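Local coordinates for protein-L-isoaspartate(D-aspartate) O-methyltransferase (Sulfolobus tokodaii, PDB 1VBF) that probably catalyses the S-adenosylmethionine-dependent methyl esterification of L-isoaspartyl residues in damaged proteins, contributing to their repair or degradation, at residues Lys133-Val138 with Tyr152-Glu157; Pro145-Lys150 with Gly159-Pro164; Val167-Lys172 with Tyr206-Phe211; Val139-Ala144 with Val191-Ile196. One frame throughout, in Å; residues are numbered along the deposited sequence.

Contact 1: residues Lys133-Val138 with Tyr152-Glu157; sequences KPYDRV and YEQLKE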
loop_
_atom_site.group_PDB
_atom_site.type_symbol
_atom_site.label_atom_id
_atom_site.label_comp_id
_atom_site.label_asym_id
_atom_site.label_seq_id
_atom_site.Cartn_x
_atom_site.Cartn_y
_atom_site.Cartn_z
ATOM N N LYS B 133 10.794 39.489 -21.716
ATOM C CA LYS B 133 11.243 38.257 -22.320
ATOM C C LYS B 133 12.589 37.668 -22.116
ATOM O O LYS B 133 12.694 36.693 -21.388
ATOM C CB LYS B 133 10.990 38.239 -23.831
ATOM C CG LYS B 133 10.842 36.812 -24.346
ATOM C CD LYS B 133 10.559 36.758 -25.839
ATOM C CE LYS B 133 11.865 36.780 -26.628
ATOM N NZ LYS B 133 12.795 35.651 -26.261
ATOM N N PRO B 134 13.644 38.220 -22.726
ATOM C CA PRO B 134 14.934 37.546 -22.504
ATOM C C PRO B 134 15.421 37.517 -21.068
ATOM O O PRO B 134 15.739 38.563 -20.506
ATOM C CB PRO B 134 15.889 38.298 -23.435
ATOM C CG PRO B 134 14.979 39.209 -24.263
ATOM C CD PRO B 134 13.841 39.525 -23.354
ATOM N N TYR B 135 15.452 36.336 -20.450
ATOM C CA TYR B 135 15.932 36.243 -19.072
ATOM C C TYR B 135 17.250 35.490 -19.052
ATOM O O TYR B 135 17.526 34.667 -19.930
ATOM C CB TYR B 135 14.944 35.512 -18.161
ATOM C CG TYR B 135 13.628 36.212 -17.989
ATOM C CD1 TYR B 135 12.490 35.775 -18.656
ATOM C CD2 TYR B 135 13.532 37.358 -17.216
ATOM C CE1 TYR B 135 11.294 36.468 -18.557
ATOM C CE2 TYR B 135 12.337 38.059 -17.116
ATOM C CZ TYR B 135 11.222 37.607 -17.781
ATOM O OH TYR B 135 10.041 38.284 -17.613
ATOM N N ASP B 136 18.072 35.784 -18.054
ATOM C CA ASP B 136 19.357 35.111 -17.910
ATOM C C ASP B 136 19.179 33.877 -17.045
ATOM O O ASP B 136 19.802 32.851 -17.278
ATOM C CB ASP B 136 20.382 36.045 -17.253
ATOM C CG ASP B 136 20.846 37.153 -18.190
ATOM O OD1 ASP B 136 21.756 36.878 -19.013
ATOM O OD2 ASP B 136 20.284 38.282 -18.105
ATOM N N ARG B 137 18.294 33.984 -16.063
ATOM C CA ARG B 137 18.053 32.911 -15.126
ATOM C C ARG B 137 16.578 32.853 -14.763
ATOM O O ARG B 137 15.856 33.854 -14.876
ATOM C CB ARG B 137 18.844 33.177 -13.838
ATOM C CG ARG B 137 20.318 33.490 -14.007
ATOM C CD ARG B 137 21.125 32.243 -14.229
ATOM N NE ARG B 137 22.020 32.378 -15.368
ATOM C CZ ARG B 137 23.333 32.275 -15.281
ATOM N NH1 ARG B 137 23.866 32.038 -14.099
ATOM N NH2 ARG B 137 24.098 32.391 -16.360
ATOM N N VAL B 138 16.148 31.678 -14.298
ATOM C CA VAL B 138 14.789 31.461 -13.839
ATOM C C VAL B 138 14.800 30.488 -12.658
ATOM O O VAL B 138 15.470 29.457 -12.700
ATOM C CB VAL B 138 13.906 30.861 -14.928
ATOM C CG1 VAL B 138 12.539 30.602 -14.351
ATOM C CG2 VAL B 138 13.828 31.784 -16.118
ATOM N N TYR B 152 11.110 28.373 -19.870
ATOM C CA TYR B 152 12.167 27.857 -20.714
ATOM C C TYR B 152 12.275 28.622 -22.039
ATOM O O TYR B 152 13.387 28.891 -22.508
ATOM C CB TYR B 152 11.954 26.371 -21.010
ATOM C CG TYR B 152 13.109 25.752 -21.771
ATOM C CD1 TYR B 152 14.262 25.343 -21.112
ATOM C CD2 TYR B 152 13.077 25.655 -23.159
ATOM C CE1 TYR B 152 15.362 24.859 -21.822
ATOM C CE2 TYR B 152 14.161 25.176 -23.876
ATOM C CZ TYR B 152 15.306 24.782 -23.215
ATOM O OH TYR B 152 16.395 24.337 -23.952
ATOM N N GLU B 153 11.143 28.966 -22.653
ATOM C CA GLU B 153 11.206 29.689 -23.925
ATOM C C GLU B 153 11.747 31.089 -23.681
ATOM O O GLU B 153 12.518 31.621 -24.478
ATOM C CB GLU B 153 9.826 29.812 -24.585
ATOM C CG GLU B 153 9.074 28.510 -24.763
ATOM C CD GLU B 153 7.680 28.711 -25.356
ATOM O OE1 GLU B 153 6.928 29.604 -24.879
ATOM O OE2 GLU B 153 7.341 27.953 -26.296
ATOM N N GLN B 154 11.336 31.685 -22.571
ATOM C CA GLN B 154 11.772 33.019 -22.218
ATOM C C GLN B 154 13.270 33.106 -21.808
ATOM O O GLN B 154 13.862 34.182 -21.783
ATOM C CB GLN B 154 10.836 33.545 -21.128
ATOM C CG GLN B 154 9.442 33.875 -21.660
ATOM C CD GLN B 154 8.368 33.886 -20.587
ATOM O OE1 GLN B 154 8.593 34.322 -19.464
ATOM N NE2 GLN B 154 7.185 33.416 -20.941
ATOM N N LEU B 155 13.889 31.973 -21.509
ATOM C CA LEU B 155 15.307 31.945 -21.144
ATOM C C LEU B 155 16.201 32.349 -22.312
ATOM O O LEU B 155 15.859 32.126 -23.466
ATOM C CB LEU B 155 15.727 30.535 -20.731
ATOM C CG LEU B 155 16.024 30.272 -19.269
ATOM C CD1 LEU B 155 16.701 28.924 -19.138
ATOM C CD2 LEU B 155 16.919 31.358 -18.739
ATOM N N LYS B 156 17.355 32.939 -22.007
ATOM C CA LYS B 156 18.311 33.297 -23.049
ATOM C C LYS B 156 18.925 31.990 -23.501
ATOM O O LYS B 156 18.799 30.971 -22.825
ATOM C CB LYS B 156 19.403 34.201 -22.509
ATOM C CG LYS B 156 18.995 35.652 -22.481
ATOM C CD LYS B 156 20.100 36.546 -21.954
ATOM C CE LYS B 156 19.609 37.972 -21.832
ATOM N NZ LYS B 156 20.567 38.769 -21.029
ATOM N N GLU B 157 19.619 32.021 -24.624
ATOM C CA GLU B 157 20.188 30.804 -25.151
ATOM C C GLU B 157 20.993 29.998 -24.172
ATOM O O GLU B 157 20.698 28.829 -23.948
ATOM C CB GLU B 157 21.023 31.087 -26.388
ATOM C CG GLU B 157 21.394 29.827 -27.132
ATOM C CD GLU B 157 20.237 28.854 -27.217
ATOM O OE1 GLU B 157 19.119 29.272 -27.609
ATOM O OE2 GLU B 157 20.456 27.669 -26.890
#

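Contact 2: residues Pro145-Lys150 with Gly159-Pro164; sequences PTLLCK and GIMILP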
loop_
_atom_site.group_PDB
_atom_site.type_symbol
_atom_site.label_atom_id
_atom_site.label_comp_id
_atom_site.label_asym_id
_atom_site.label_seq_id
_atom_site.Cartn_x
_atom_site.Cartn_y
_atom_site.Cartn_z
ATOM N N PRO B 145 4.480 19.516 -13.401
ATOM C CA PRO B 145 4.330 18.167 -13.955
ATOM C C PRO B 145 5.476 17.834 -14.906
ATOM O O PRO B 145 5.864 16.684 -15.044
ATOM C CB PRO B 145 2.987 18.239 -14.669
ATOM C CG PRO B 145 2.257 19.384 -13.956
ATOM C CD PRO B 145 3.345 20.380 -13.769
ATOM N N THR B 146 6.017 18.855 -15.562
ATOM C CA THR B 146 7.129 18.676 -16.494
ATOM C C THR B 146 7.882 19.984 -16.505
ATOM O O THR B 146 7.591 20.891 -15.726
ATOM C CB THR B 146 6.687 18.508 -17.971
ATOM O OG1 THR B 146 5.379 17.958 -18.039
ATOM C CG2 THR B 146 7.625 17.607 -18.701
ATOM N N LEU B 147 8.826 20.071 -17.436
ATOM C CA LEU B 147 9.626 21.253 -17.651
ATOM C C LEU B 147 8.654 22.374 -18.030
ATOM O O LEU B 147 7.840 22.220 -18.938
ATOM C CB LEU B 147 10.579 20.992 -18.808
ATOM C CG LEU B 147 11.955 21.647 -18.834
ATOM C CD1 LEU B 147 12.417 21.723 -20.291
ATOM C CD2 LEU B 147 11.897 23.030 -18.240
ATOM N N LEU B 148 8.723 23.492 -17.319
ATOM C CA LEU B 148 7.855 24.614 -17.611
ATOM C C LEU B 148 8.306 25.230 -18.921
ATOM O O LEU B 148 9.384 25.789 -19.036
ATOM C CB LEU B 148 7.906 25.633 -16.483
ATOM C CG LEU B 148 7.229 25.131 -15.218
ATOM C CD1 LEU B 148 7.582 26.033 -14.066
ATOM C CD2 LEU B 148 5.747 25.087 -15.433
ATOM N N CYS B 149 7.439 25.103 -19.905
ATOM C CA CYS B 149 7.641 25.568 -21.255
ATOM C C CYS B 149 7.794 27.080 -21.479
ATOM O O CYS B 149 8.722 27.506 -22.157
ATOM C CB CYS B 149 6.483 24.997 -22.038
ATOM S SG CYS B 149 6.114 25.488 -23.746
ATOM N N LYS B 150 6.904 27.896 -20.932
ATOM C CA LYS B 150 7.023 29.340 -21.128
ATOM C C LYS B 150 8.339 29.887 -20.552
ATOM O O LYS B 150 9.094 30.571 -21.247
ATOM C CB LYS B 150 5.833 30.081 -20.504
ATOM C CG LYS B 150 4.524 29.767 -21.148
ATOM C CD LYS B 150 4.582 30.009 -22.638
ATOM C CE LYS B 150 3.225 29.761 -23.267
ATOM N NZ LYS B 150 3.168 30.108 -24.711
ATOM N N GLY B 159 21.090 30.452 -21.072
ATOM C CA GLY B 159 20.514 30.657 -19.756
ATOM C C GLY B 159 20.470 29.431 -18.877
ATOM O O GLY B 159 20.667 28.323 -19.338
ATOM N N ILE B 160 20.200 29.632 -17.595
ATOM C CA ILE B 160 20.127 28.527 -16.651
ATOM C C ILE B 160 18.832 28.622 -15.908
ATOM O O ILE B 160 18.460 29.708 -15.471
ATOM C CB ILE B 160 21.263 28.603 -15.615
ATOM C CG1 ILE B 160 22.590 28.313 -16.310
ATOM C CG2 ILE B 160 20.985 27.664 -14.414
ATOM C CD1 ILE B 160 23.766 28.473 -15.391
HETATM N N MSE B 161 18.143 27.489 -15.774
HETATM C CA MSE B 161 16.893 27.444 -15.020
HETATM C C MSE B 161 16.932 26.347 -13.965
HETATM O O MSE B 161 17.462 25.262 -14.204
HETATM C CB MSE B 161 15.688 27.207 -15.928
HETATM C CG MSE B 161 14.363 27.075 -15.155
HETATM SE SE MSE B 161 12.785 26.816 -16.308
HETATM C CE MSE B 161 11.470 27.586 -15.158
ATOM N N ILE B 162 16.386 26.641 -12.792
ATOM C CA ILE B 162 16.317 25.669 -11.719
ATOM C C ILE B 162 14.866 25.523 -11.269
ATOM O O ILE B 162 14.211 26.519 -10.965
ATOM C CB ILE B 162 17.226 26.090 -10.533
ATOM C CG1 ILE B 162 18.684 25.868 -10.935
ATOM C CG2 ILE B 162 16.902 25.283 -9.246
ATOM C CD1 ILE B 162 19.694 26.193 -9.873
ATOM N N LEU B 163 14.355 24.290 -11.265
ATOM C CA LEU B 163 12.988 24.023 -10.815
ATOM C C LEU B 163 12.792 22.592 -10.408
ATOM O O LEU B 163 13.527 21.720 -10.861
ATOM C CB LEU B 163 11.949 24.307 -11.898
ATOM C CG LEU B 163 12.045 23.789 -13.347
ATOM C CD1 LEU B 163 12.995 22.629 -13.535
ATOM C CD2 LEU B 163 10.654 23.416 -13.784
ATOM N N PRO B 164 11.793 22.322 -9.547
ATOM C CA PRO B 164 11.480 20.967 -9.083
ATOM C C PRO B 164 10.456 20.372 -10.064
ATOM O O PRO B 164 9.409 20.978 -10.326
ATOM C CB PRO B 164 10.843 21.185 -7.710
ATOM C CG PRO B 164 10.976 22.671 -7.447
ATOM C CD PRO B 164 11.020 23.312 -8.785
#

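Contact 3: residues Val167-Lys172 with Tyr206-Phe211; sequences VGRVQK and YDDIEF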
loop_
_atom_site.group_PDB
_atom_site.type_symbol
_atom_site.label_atom_id
_atom_site.label_comp_id
_atom_site.label_asym_id
_atom_site.label_seq_id
_atom_site.Cartn_x
_atom_site.Cartn_y
_atom_site.Cartn_z
ATOM N N VAL B 167 5.372 14.745 -10.296
ATOM C CA VAL B 167 4.001 14.565 -9.832
ATOM C C VAL B 167 4.352 13.745 -8.581
ATOM O O VAL B 167 5.492 13.290 -8.449
ATOM C CB VAL B 167 3.174 13.751 -10.859
ATOM C CG1 VAL B 167 2.911 14.593 -12.073
ATOM C CG2 VAL B 167 3.924 12.512 -11.290
ATOM N N GLY B 168 3.454 13.571 -7.636
ATOM C CA GLY B 168 3.866 12.792 -6.477
ATOM C C GLY B 168 4.490 13.695 -5.438
ATOM O O GLY B 168 5.121 14.689 -5.776
ATOM N N ARG B 169 4.321 13.324 -4.175
ATOM C CA ARG B 169 4.773 14.102 -3.038
ATOM C C ARG B 169 6.274 14.261 -2.798
ATOM O O ARG B 169 6.680 14.862 -1.809
ATOM C CB ARG B 169 4.068 13.579 -1.786
ATOM C CG ARG B 169 3.009 12.541 -2.132
ATOM C CD ARG B 169 1.620 12.848 -1.613
ATOM N NE ARG B 169 1.486 12.547 -0.188
ATOM C CZ ARG B 169 1.668 11.347 0.372
ATOM N NH1 ARG B 169 1.999 10.292 -0.361
ATOM N NH2 ARG B 169 1.526 11.205 1.684
ATOM N N VAL B 170 7.102 13.732 -3.688
ATOM C CA VAL B 170 8.554 13.904 -3.570
ATOM C C VAL B 170 9.047 14.096 -4.992
ATOM O O VAL B 170 8.856 13.224 -5.816
ATOM C CB VAL B 170 9.252 12.676 -2.971
ATOM C CG1 VAL B 170 10.765 12.857 -3.021
ATOM C CG2 VAL B 170 8.835 12.509 -1.548
ATOM N N GLN B 171 9.684 15.221 -5.289
ATOM C CA GLN B 171 10.120 15.489 -6.651
ATOM C C GLN B 171 11.620 15.548 -6.798
ATOM O O GLN B 171 12.349 15.130 -5.916
ATOM C CB GLN B 171 9.517 16.808 -7.129
ATOM C CG GLN B 171 8.023 16.950 -6.876
ATOM C CD GLN B 171 7.705 17.430 -5.480
ATOM O OE1 GLN B 171 8.383 18.291 -4.945
ATOM N NE2 GLN B 171 6.655 16.890 -4.891
ATOM N N LYS B 172 12.082 16.076 -7.919
ATOM C CA LYS B 172 13.510 16.205 -8.156
ATOM C C LYS B 172 13.828 17.642 -8.540
ATOM O O LYS B 172 13.068 18.278 -9.261
ATOM C CB LYS B 172 13.959 15.278 -9.282
ATOM C CG LYS B 172 13.997 13.796 -8.938
ATOM C CD LYS B 172 13.635 12.996 -10.177
ATOM C CE LYS B 172 12.240 13.455 -10.691
ATOM N NZ LYS B 172 11.874 12.954 -12.053
ATOM N N TYR B 206 -2.855 13.928 -6.532
ATOM C CA TYR B 206 -1.749 13.040 -6.233
ATOM C C TYR B 206 -2.110 11.585 -6.439
ATOM O O TYR B 206 -3.135 11.119 -5.936
ATOM C CB TYR B 206 -1.280 13.234 -4.798
ATOM C CG TYR B 206 -0.559 14.528 -4.560
ATOM C CD1 TYR B 206 -1.226 15.637 -4.046
ATOM C CD2 TYR B 206 0.808 14.635 -4.810
ATOM C CE1 TYR B 206 -0.553 16.820 -3.776
ATOM C CE2 TYR B 206 1.496 15.818 -4.546
ATOM C CZ TYR B 206 0.804 16.908 -4.027
ATOM O OH TYR B 206 1.475 18.079 -3.766
ATOM N N ASP B 207 -1.239 10.863 -7.142
ATOM C CA ASP B 207 -1.493 9.463 -7.436
ATOM C C ASP B 207 -0.632 8.433 -6.705
ATOM O O ASP B 207 0.019 7.607 -7.339
ATOM C CB ASP B 207 -1.372 9.232 -8.943
ATOM C CG ASP B 207 -1.889 7.865 -9.364
ATOM O OD1 ASP B 207 -3.046 7.533 -9.002
ATOM O OD2 ASP B 207 -1.146 7.120 -10.051
ATOM N N ASP B 208 -0.602 8.487 -5.380
ATOM C CA ASP B 208 0.149 7.502 -4.618
ATOM C C ASP B 208 -0.954 6.762 -3.887
ATOM O O ASP B 208 -2.029 7.327 -3.641
ATOM C CB ASP B 208 1.164 8.146 -3.660
ATOM C CG ASP B 208 0.584 9.288 -2.855
ATOM O OD1 ASP B 208 0.438 10.402 -3.400
ATOM O OD2 ASP B 208 0.275 9.076 -1.672
ATOM N N ILE B 209 -0.699 5.489 -3.610
ATOM C CA ILE B 209 -1.663 4.619 -2.967
ATOM C C ILE B 209 -2.239 5.178 -1.666
ATOM O O ILE B 209 -3.364 4.837 -1.289
ATOM C CB ILE B 209 -1.047 3.187 -2.749
ATOM C CG1 ILE B 209 -2.164 2.156 -2.836
ATOM C CG2 ILE B 209 -0.301 3.092 -1.423
ATOM C CD1 ILE B 209 -1.751 0.781 -2.463
ATOM N N GLU B 210 -1.489 6.035 -0.980
ATOM C CA GLU B 210 -2.011 6.606 0.253
ATOM C C GLU B 210 -3.210 7.487 -0.137
ATOM O O GLU B 210 -4.325 7.315 0.360
ATOM C CB GLU B 210 -0.914 7.416 0.963
ATOM C CG GLU B 210 -1.325 8.052 2.299
ATOM C CD GLU B 210 -1.885 7.061 3.337
ATOM O OE1 GLU B 210 -1.323 5.948 3.516
ATOM O OE2 GLU B 210 -2.889 7.413 3.993
ATOM N N PHE B 211 -2.973 8.402 -1.069
ATOM C CA PHE B 211 -4.007 9.297 -1.541
ATOM C C PHE B 211 -5.216 8.604 -2.095
ATOM O O PHE B 211 -6.333 8.977 -1.774
ATOM C CB PHE B 211 -3.446 10.239 -2.596
ATOM C CG PHE B 211 -2.907 11.503 -2.020
ATOM C CD1 PHE B 211 -1.821 11.470 -1.133
ATOM C CD2 PHE B 211 -3.530 12.732 -2.289
ATOM C CE1 PHE B 211 -1.361 12.641 -0.513
ATOM C CE2 PHE B 211 -3.075 13.924 -1.668
ATOM C CZ PHE B 211 -1.990 13.874 -0.778
#

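Contact 4: residues Val139-Ala144 with Val191-Ile196; sequences VVWATA and VMFGRI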
loop_
_atom_site.group_PDB
_atom_site.type_symbol
_atom_site.label_atom_id
_atom_site.label_comp_id
_atom_site.label_asym_id
_atom_site.label_seq_id
_atom_site.Cartn_x
_atom_site.Cartn_y
_atom_site.Cartn_z
ATOM N N VAL B 139 14.074 30.820 -11.595
ATOM C CA VAL B 139 13.980 29.955 -10.424
ATOM C C VAL B 139 12.509 29.713 -10.191
ATOM O O VAL B 139 11.723 30.653 -10.243
ATOM C CB VAL B 139 14.446 30.632 -9.150
ATOM C CG1 VAL B 139 14.966 29.586 -8.158
ATOM C CG2 VAL B 139 15.440 31.676 -9.473
ATOM N N VAL B 140 12.120 28.475 -9.907
ATOM C CA VAL B 140 10.707 28.194 -9.652
ATOM C C VAL B 140 10.658 27.626 -8.251
ATOM O O VAL B 140 11.477 26.802 -7.934
ATOM C CB VAL B 140 10.166 27.186 -10.695
ATOM C CG1 VAL B 140 8.634 27.160 -10.670
ATOM C CG2 VAL B 140 10.681 27.574 -12.075
ATOM N N TRP B 141 9.725 28.069 -7.416
ATOM C CA TRP B 141 9.654 27.590 -6.040
ATOM C C TRP B 141 8.491 26.659 -5.782
ATOM O O TRP B 141 7.891 26.659 -4.704
ATOM C CB TRP B 141 9.579 28.762 -5.048
ATOM C CG TRP B 141 10.779 29.672 -5.074
ATOM C CD1 TRP B 141 10.848 30.902 -5.645
ATOM C CD2 TRP B 141 12.105 29.387 -4.579
ATOM N NE1 TRP B 141 12.120 31.402 -5.557
ATOM C CE2 TRP B 141 12.914 30.504 -4.910
ATOM C CE3 TRP B 141 12.683 28.304 -3.901
ATOM C CZ2 TRP B 141 14.281 30.571 -4.581
ATOM C CZ3 TRP B 141 14.061 28.375 -3.575
ATOM C CH2 TRP B 141 14.832 29.502 -3.920
ATOM N N ALA B 142 8.152 25.881 -6.791
ATOM C CA ALA B 142 7.077 24.904 -6.668
ATOM C C ALA B 142 7.263 23.866 -7.777
ATOM O O ALA B 142 7.790 24.164 -8.853
ATOM C CB ALA B 142 5.722 25.581 -6.756
ATOM N N THR B 143 6.855 22.640 -7.503
ATOM C CA THR B 143 7.032 21.573 -8.474
ATOM C C THR B 143 6.033 21.649 -9.641
ATOM O O THR B 143 4.894 22.119 -9.488
ATOM C CB THR B 143 6.972 20.173 -7.755
ATOM O OG1 THR B 143 7.219 19.147 -8.706
ATOM C CG2 THR B 143 5.611 19.919 -7.111
ATOM N N ALA B 144 6.486 21.204 -10.811
ATOM C CA ALA B 144 5.659 21.185 -12.021
ATOM C C ALA B 144 5.519 19.762 -12.592
ATOM O O ALA B 144 6.335 18.883 -12.312
ATOM C CB ALA B 144 6.252 22.099 -13.067
ATOM N N VAL B 191 13.578 16.508 -3.537
ATOM C CA VAL B 191 13.037 17.631 -2.786
ATOM C C VAL B 191 11.541 17.444 -2.614
ATOM O O VAL B 191 10.950 16.557 -3.216
ATOM C CB VAL B 191 13.305 18.960 -3.534
ATOM C CG1 VAL B 191 14.791 19.261 -3.559
ATOM C CG2 VAL B 191 12.792 18.859 -4.960
HETATM N N MSE B 192 10.930 18.267 -1.777
HETATM C CA MSE B 192 9.491 18.189 -1.568
HETATM C C MSE B 192 8.817 19.544 -1.611
HETATM O O MSE B 192 8.670 20.197 -0.582
HETATM C CB MSE B 192 9.172 17.543 -0.240
HETATM C CG MSE B 192 9.410 16.072 -0.234
HETATM SE SE MSE B 192 9.010 15.332 1.504
HETATM C CE MSE B 192 7.246 16.159 1.816
ATOM N N PHE B 193 8.390 19.962 -2.796
ATOM C CA PHE B 193 7.727 21.244 -2.949
ATOM C C PHE B 193 6.243 21.050 -3.148
ATOM O O PHE B 193 5.805 19.957 -3.479
ATOM C CB PHE B 193 8.274 22.002 -4.157
ATOM C CG PHE B 193 9.631 22.587 -3.947
ATOM C CD1 PHE B 193 10.754 21.775 -3.920
ATOM C CD2 PHE B 193 9.795 23.962 -3.789
ATOM C CE1 PHE B 193 12.024 22.318 -3.745
ATOM C CE2 PHE B 193 11.075 24.517 -3.608
ATOM C CZ PHE B 193 12.183 23.690 -3.587
ATOM N N GLY B 194 5.485 22.126 -2.936
ATOM C CA GLY B 194 4.050 22.115 -3.138
ATOM C C GLY B 194 3.854 22.237 -4.638
ATOM O O GLY B 194 4.776 22.619 -5.369
ATOM N N ARG B 195 2.661 21.914 -5.111
ATOM C CA ARG B 195 2.378 21.953 -6.531
ATOM C C ARG B 195 2.125 23.338 -7.081
ATOM O O ARG B 195 1.439 24.147 -6.455
ATOM C CB ARG B 195 1.168 21.081 -6.822
ATOM C CG ARG B 195 1.441 19.608 -6.725
ATOM C CD ARG B 195 0.216 18.848 -7.104
ATOM N NE ARG B 195 0.561 17.505 -7.543
ATOM C CZ ARG B 195 -0.297 16.678 -8.125
ATOM N NH1 ARG B 195 -1.547 17.064 -8.328
ATOM N NH2 ARG B 195 0.104 15.475 -8.511
ATOM N N ILE B 196 2.672 23.601 -8.264
ATOM C CA ILE B 196 2.480 24.877 -8.934
ATOM C C ILE B 196 1.098 24.837 -9.572
ATOM O O ILE B 196 0.645 23.789 -10.016
ATOM C CB ILE B 196 3.517 25.071 -10.009
ATOM C CG1 ILE B 196 3.519 26.520 -10.502
ATOM C CG2 ILE B 196 3.239 24.132 -11.120
ATOM C CD1 ILE B 196 4.712 26.867 -11.391
HETATM O O HOH W 1 6.494 25.006 -2.453
#

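Contact 1: residues Lys133-Val138 with Tyr152-Glu157
Tyr135 lays the edge of its ring along the side chain of Gln154, with CB of Gln154 3.7 Å from ring atom CD1 and near the ring plane. The two side chains run in the same direction, ring and amide planes 48° apart; in both, CG is anti to the carbonyl carbon. Their polar ends turn to the 127-130 loop: Tyr135 OH and Gln154 OE1 bond to the backbone of Tyr129, and Gln154 NE2 to Leu127 O. The backbones pair in parallel at Tyr135 and Leu155. Tyr135 N donates to Gln154 O (3.0 Å), in the carbonyl plane, and Lys156 N returns a bond to Tyr135 O (2.7 Å), nearly along the C=O axis but bent at the hydrogen (136°). The extended Lys156 runs alongside Asp136 and brings NZ to 3.0 Å from OD2, a salt bridge whose individual hydrogen bonds are weak; OD2 also accepts from Lys73 N. Beyond the bridge, CD2 of Leu155 lies 4.1 Å from CG2 of Val138, the two side chains crossing obliquely. Strand 135-140, helix 149-154 and the short parallel strand 155-156 form a beta-alpha-beta unit, as expected in the Rossmann-like methyltransferase fold.

Contact 2: residues Pro145-Lys150 with Gly159-Pro164
Pro145 opens the segment without meeting segment 159-164; it packs instead on Phe202 and on Pro145 of the second subunit. Thr146 comes closer through its backbone, its O lying 4.4 Å from CD2 of Leu163, whereas its side chain turns from the strand and OG1 makes a weak hydrogen bond to Gly201 O of the second subunit. With Leu147 the side chains begin to meet: its CD2 branch comes to 4.3 Å from SE of selenomethionine Met161, whose chain is extended through chi1 and chi2 (177° and 178°). Leu148 follows and points at the strand. Its CG is anti to the carbonyl carbon, and its side chain crosses that of Leu163 obliquely, with CD1 of Leu148 4.0 Å from CD2 of Leu163. The same Leu163 methyl also lies 4.0 Å from Leu148 N, so it bears on both backbone and side chain. Leu163 reaches this place from the crowded position between its backbone N and carbonyl carbon (chi1 49°). Leu148 also touches Met161, its CB lying 4.3 Å from CE. Leu148 is the N-cap residue, and the helix starts at Cys149, whose side chain leaves its CA away from the strand and whose SG forms a disulfide with Cys149 of the second subunit. Lys150 forms a salt bridge with Glu153 of that subunit. The side-chain contacts are apolar and buried: the turn leading into helix 149-154 packs on Met161 and Leu163, alternate residues of strand 159-165, which is flanked by strands 135-140 and 171-177, while segment 145-150 also meets the second subunit.

Contact 3: residues Val167-Lys172 with Tyr206-Phe211
OD2 of Asp208 is gripped by two interactions within the contact: a salt bridge from NH1 of Arg169 at 2.5 Å, and a weak capping bond from Phe211 N at 3.4 Å. Asp208 is the N-cap residue of helix 209-223, with CG in the crowded position between backbone N and carbonyl carbon (chi1 47°), which turns the carboxylate to the first helical turn. Its plane and the guanidinium plane differ by only 10°, although the two side chains cross at about a right angle. Arg169 gets there by bending at chi2 and chi3. On the way its CD makes an off-centre CH-pi contact with the Tyr206 ring, 4.2 Å from the centroid. Phe211 lies over one face of the guanidinium, the planes 57° apart. Arg169 NH2 has a further salt bridge, to Asp208 of the third subunit, so this charge ties two chains. Gly168 meets the edge of the Tyr206 ring, its C 3.8 Å from CE2, and its O accepts a bond from Gln171 NE2 (2.8 Å). The contact therefore joins the turn leading from strand 159-165 into strand 171-177 to the start of C-terminal helix 209-223, where the second, third and fourth subunits also gather.

Contact 4: residues Val139-Ala144 with Val191-Ile196
Ile196 and Phe193 make up the tightly packed part of the contact, while Gly194 and the water beside it mark the looser side. In the packed part the backbones form a single bridge: Ile196 N donates to Thr143 O (2.9 Å) in the carbonyl plane, and Thr143 N donates to Gly194 O (3.0 Å) nearly along the C=O axis. Ile196 has CG1 anti to its backbone N (chi1 -167°) and carries CD1 to 4.0 Å from CG1 of Val140, the two side chains crossing at about a right angle. Its other branch, CG2, lies 4.1 Å from CB of Ala144, and its CB is 4.0 Å from CB of Ala142, so Val140, Ala142 and Ala144 all touch Ile196. Thr143 turns CG2 toward the opposing backbone; its OG1, anti to the backbone N, bonds to Gly166 O instead. Phe193 presents its ring edge to Trp141 O, with CD2 at 3.4 Å, and its CE2 approaches the edge of the indole, which itself stacks on Tyr84.

On the loose side Gly194 is exposed, and Gly194 N donates to a water that in turn donates to Trp141 O, each link 3.1 Å, so that a water joins the two backbones here. Arg195, extended from CG to NE, bonds Asp204 O and makes cation-pi contacts with Phe202 and Tyr206. The loop after strand 184-191 is thereby tied to the end of strand 135-140, with helix 56-65 packing on Trp141 and Phe193 and strand 159-165 lying against Val140 and Phe193.

Overall arrangement
The four contacts follow the later half of the mixed seven-stranded sheet toward the C-terminal helix. Contacts 1 and 4 both use strand 135-140, one at its start and the other at and beyond its end, with centres about 19 Å apart. Contact 2 touches both, its centre about 10 Å from the centre of each, since strands 135-140 and 159-165 are neighbours; it shares helix 149-154 with contact 1. Along the chain contacts 1 and 2 interleave, contact 2 is nested within the loop closed by contact 4, and contacts 3 and 4 cross. Contact 3 touches contacts 2 and 4 (centres about 19 and 13 Å away) and joins the sheet to helix 209-223 and the subunit interfaces.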